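Local coordinates for group B streptococcal R4 surface protein (Streptococcus agalactiae, PDB 6S5Y) that probably serves as a cell-wall-attached surface protein whose tandem Rib domains, two of them in this piece, form an elongated stalk, at residues 82-87 and 144-149. Sequence-based numbering, arbitrary orientation.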
ATOM      1  N   PRO A  82      -4.217  -2.291   4.354  1.00 88.05           N
ATOM      2  CA  PRO A  82      -4.844  -1.354   5.313  1.00 89.07           C
ATOM      3  C   PRO A  82      -3.816  -0.617   6.205  1.00 94.13           C
ATOM      4  O   PRO A  82      -4.045   0.530   6.598  1.00 94.74           O
ATOM      5  CB  PRO A  82      -5.784  -2.250   6.125  1.00 91.00           C
ATOM      6  CG  PRO A  82      -5.194  -3.604   6.041  1.00 94.97           C
ATOM      7  CD  PRO A  82      -4.473  -3.699   4.725  1.00 89.85           C
ATOM      8  N   ARG A  83      -2.644  -1.244   6.446  1.00 89.88           N
ATOM      9  CA  ARG A  83      -1.555  -0.661   7.230  1.00 89.37           C
ATOM     10  C   ARG A  83      -0.653   0.219   6.346  1.00 91.67           C
ATOM     11  O   ARG A  83      -0.148  -0.248   5.326  1.00 89.87           O
ATOM     12  CB  ARG A  83      -0.744  -1.755   7.948  1.00 90.32           C
ATOM     13  CG  ARG A  83      -1.609  -2.856   8.595  1.00100.58           C
ATOM     14  CD  ARG A  83      -0.910  -3.636   9.698  1.00104.38           C
ATOM     15  NE  ARG A  83       0.419  -4.112   9.304  1.00102.98           N
ATOM     16  CZ  ARG A  83       1.550  -3.745   9.896  1.00105.67           C
ATOM     17  NH1 ARG A  83       1.527  -2.925  10.941  1.00 92.98           N
ATOM     18  NH2 ARG A  83       2.713  -4.215   9.465  1.00 81.66           N
ATOM     19  N   THR A  84      -0.463   1.500   6.752  1.00 88.49           N
ATOM     20  CA  THR A  84       0.329   2.535   6.056  1.00 87.58           C
ATOM     21  C   THR A  84       1.831   2.263   6.240  1.00 89.46           C
ATOM     22  O   THR A  84       2.187   1.420   7.066  1.00 90.04           O
ATOM     23  CB  THR A  84      -0.042   3.953   6.586  1.00 96.48           C
ATOM     24  OG1 THR A  84       0.439   4.113   7.923  1.00 99.01           O
ATOM     25  CG2 THR A  84      -1.532   4.254   6.539  1.00 94.59           C
ATOM     26  N   ASP A  85       2.715   2.983   5.511  1.00 83.65           N
ATOM     27  CA  ASP A  85       4.163   2.805   5.675  1.00 82.98           C
ATOM     28  C   ASP A  85       4.629   3.222   7.077  1.00 86.25           C
ATOM     29  O   ASP A  85       5.566   2.622   7.608  1.00 84.40           O
ATOM     30  CB  ASP A  85       4.954   3.544   4.589  1.00 84.45           C
ATOM     31  CG  ASP A  85       4.881   2.943   3.192  1.00 90.74           C
ATOM     32  OD1 ASP A  85       4.671   1.718   3.080  1.00 91.27           O
ATOM     33  OD2 ASP A  85       5.066   3.691   2.214  1.00 94.01           O
ATOM     34  N   ALA A  86       3.929   4.213   7.687  1.00 83.67           N
ATOM     35  CA  ALA A  86       4.184   4.703   9.039  1.00 83.49           C
ATOM     36  C   ALA A  86       3.839   3.609  10.073  1.00 89.63           C
ATOM     37  O   ALA A  86       4.437   3.584  11.142  1.00 90.51           O
ATOM     38  CB  ALA A  86       3.396   5.980   9.303  1.00 83.83           C
ATOM     39  N   ASP A  87       2.902   2.690   9.739  1.00 87.24           N
ATOM     40  CA  ASP A  87       2.506   1.545  10.585  1.00 87.13           C
ATOM     41  C   ASP A  87       3.500   0.408  10.379  1.00 90.14           C
ATOM     42  O   ASP A  87       3.764  -0.367  11.298  1.00 88.81           O
ATOM     43  CB  ASP A  87       1.117   1.009  10.183  1.00 88.93           C
ATOM     44  CG  ASP A  87      -0.058   1.920  10.452  1.00102.77           C
ATOM     45  OD1 ASP A  87      -0.298   2.250  11.635  1.00103.98           O
ATOM     46  OD2 ASP A  87      -0.773   2.261   9.485  1.00111.01           O
ATOM     47  N   TYR A 144       7.037   9.115   4.282  1.00 77.94           N
ATOM     48  CA  TYR A 144       7.059   7.835   3.580  1.00 79.10           C
ATOM     49  C   TYR A 144       6.588   7.931   2.112  1.00 84.71           C
ATOM     50  O   TYR A 144       5.923   8.916   1.768  1.00 84.17           O
ATOM     51  CB  TYR A 144       6.237   6.812   4.370  1.00 80.60           C
ATOM     52  CG  TYR A 144       6.862   6.451   5.694  1.00 83.28           C
ATOM     53  CD1 TYR A 144       7.913   5.540   5.766  1.00 85.66           C
ATOM     54  CD2 TYR A 144       6.408   7.017   6.878  1.00 84.67           C
ATOM     55  CE1 TYR A 144       8.505   5.211   6.985  1.00 86.88           C
ATOM     56  CE2 TYR A 144       6.999   6.706   8.102  1.00 86.21           C
ATOM     57  CZ  TYR A 144       8.031   5.784   8.152  1.00 93.54           C
ATOM     58  OH  TYR A 144       8.582   5.443   9.359  1.00 92.59           O
ATOM     59  N   PRO A 145       6.904   6.929   1.231  1.00 82.92           N
ATOM     60  CA  PRO A 145       6.465   7.012  -0.179  1.00 82.63           C
ATOM     61  C   PRO A 145       4.946   6.883  -0.408  1.00 85.32           C
ATOM     62  O   PRO A 145       4.481   7.258  -1.478  1.00 84.81           O
ATOM     63  CB  PRO A 145       7.260   5.894  -0.873  1.00 84.23           C
ATOM     64  CG  PRO A 145       8.307   5.474   0.096  1.00 88.48           C
ATOM     65  CD  PRO A 145       7.696   5.701   1.443  1.00 84.37           C
ATOM     66  N   ASP A 146       4.180   6.383   0.580  1.00 81.63           N
ATOM     67  CA  ASP A 146       2.715   6.291   0.514  1.00 82.01           C
ATOM     68  C   ASP A 146       2.019   7.588   1.014  1.00 86.78           C
ATOM     69  O   ASP A 146       0.792   7.640   1.086  1.00 87.02           O
ATOM     70  CB  ASP A 146       2.200   5.060   1.298  1.00 83.90           C
ATOM     71  CG  ASP A 146       2.272   5.181   2.815  1.00 91.47           C
ATOM     72  OD1 ASP A 146       3.139   5.925   3.310  1.00 92.44           O
ATOM     73  OD2 ASP A 146       1.467   4.518   3.502  1.00 95.28           O
ATOM     74  N   GLY A 147       2.803   8.593   1.385  1.00 84.01           N
ATOM     75  CA  GLY A 147       2.285   9.860   1.889  1.00 83.76           C
ATOM     76  C   GLY A 147       2.242   9.978   3.404  1.00 85.92           C
ATOM     77  O   GLY A 147       2.265  11.099   3.926  1.00 86.84           O
ATOM     78  N   SER A 148       2.179   8.822   4.120  1.00 79.46           N
ATOM     79  CA  SER A 148       2.130   8.768   5.586  1.00 78.79           C
ATOM     80  C   SER A 148       3.403   9.335   6.236  1.00 83.14           C
ATOM     81  O   SER A 148       4.465   9.384   5.598  1.00 82.90           O
ATOM     82  CB  SER A 148       1.826   7.355   6.091  1.00 80.71           C
ATOM     83  OG  SER A 148       2.914   6.461   5.929  1.00 86.57           O
ATOM     84  N   LYS A 149       3.277   9.809   7.485  1.00 79.32           N
ATOM     85  CA  LYS A 149       4.403  10.404   8.199  1.00 79.31           C
ATOM     86  C   LYS A 149       4.569   9.924   9.620  1.00 82.03           C
ATOM     87  O   LYS A 149       3.596   9.698  10.335  1.00 81.18           O
ATOM     88  CB  LYS A 149       4.342  11.954   8.174  1.00 81.71           C
ATOM     89  CG  LYS A 149       4.620  12.573   6.804  1.00 93.38           C
ATOM     90  CD  LYS A 149       4.381  14.073   6.783  1.00 98.79           C
ATOM     91  CE  LYS A 149       4.229  14.572   5.371  1.00105.64           C
ATOM     92  NZ  LYS A 149       4.336  16.054   5.287  1.00108.56           N
TER
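Asp85 N donates to Asp146 OD2 over 2.8 Å at 165°, a nearly straight bond that joins the start of the short helix 85-88 to the beta-hairpin loop between strands 134-143 and 149-159 in the second Rib domain of this two-domain piece, an immunoglobulin-like fold. The donor stands 46° out of the Asp146 carboxylate plane. One residue on, Ala86 N gives a more bent bond to Ser148 OG (3.0 Å), so two successive NH groups at the helix start are taken by hairpin side chains. The two carboxylates run past each other in opposite senses, and Asp85 OD2 lies 3.1 Å from Asp146 OD1; both are acceptors, so the approach probably costs some repulsion, probably eased by the Ser148 N and OG donors on Asp146 OD1 and, weakly, by Asp146 N on Asp85 OD2. One face of the Tyr144 ring packs against the Asp85-Ala86 peptide, with Asp85 O 3.9 Å from the ring plane and displaced toward its rim, while Tyr144 OH bonds to Asp150.

The next shell fixes these groups. A type I turn from Tyr144 to Gly147 presents Asp146, whose OD1 closes an Asx turn with Ser148 N. On the helix side, Thr84 and Asp87 form a capping box, Thr84 N donating to Asp87 OD2 at 2.9 Å. Ser148 OG, lodged between its own backbone N and carbonyl carbon (chi1 72°), donates a hydrogen bond to the syn lone pair of Asp146 OD1 at 2.7 Å.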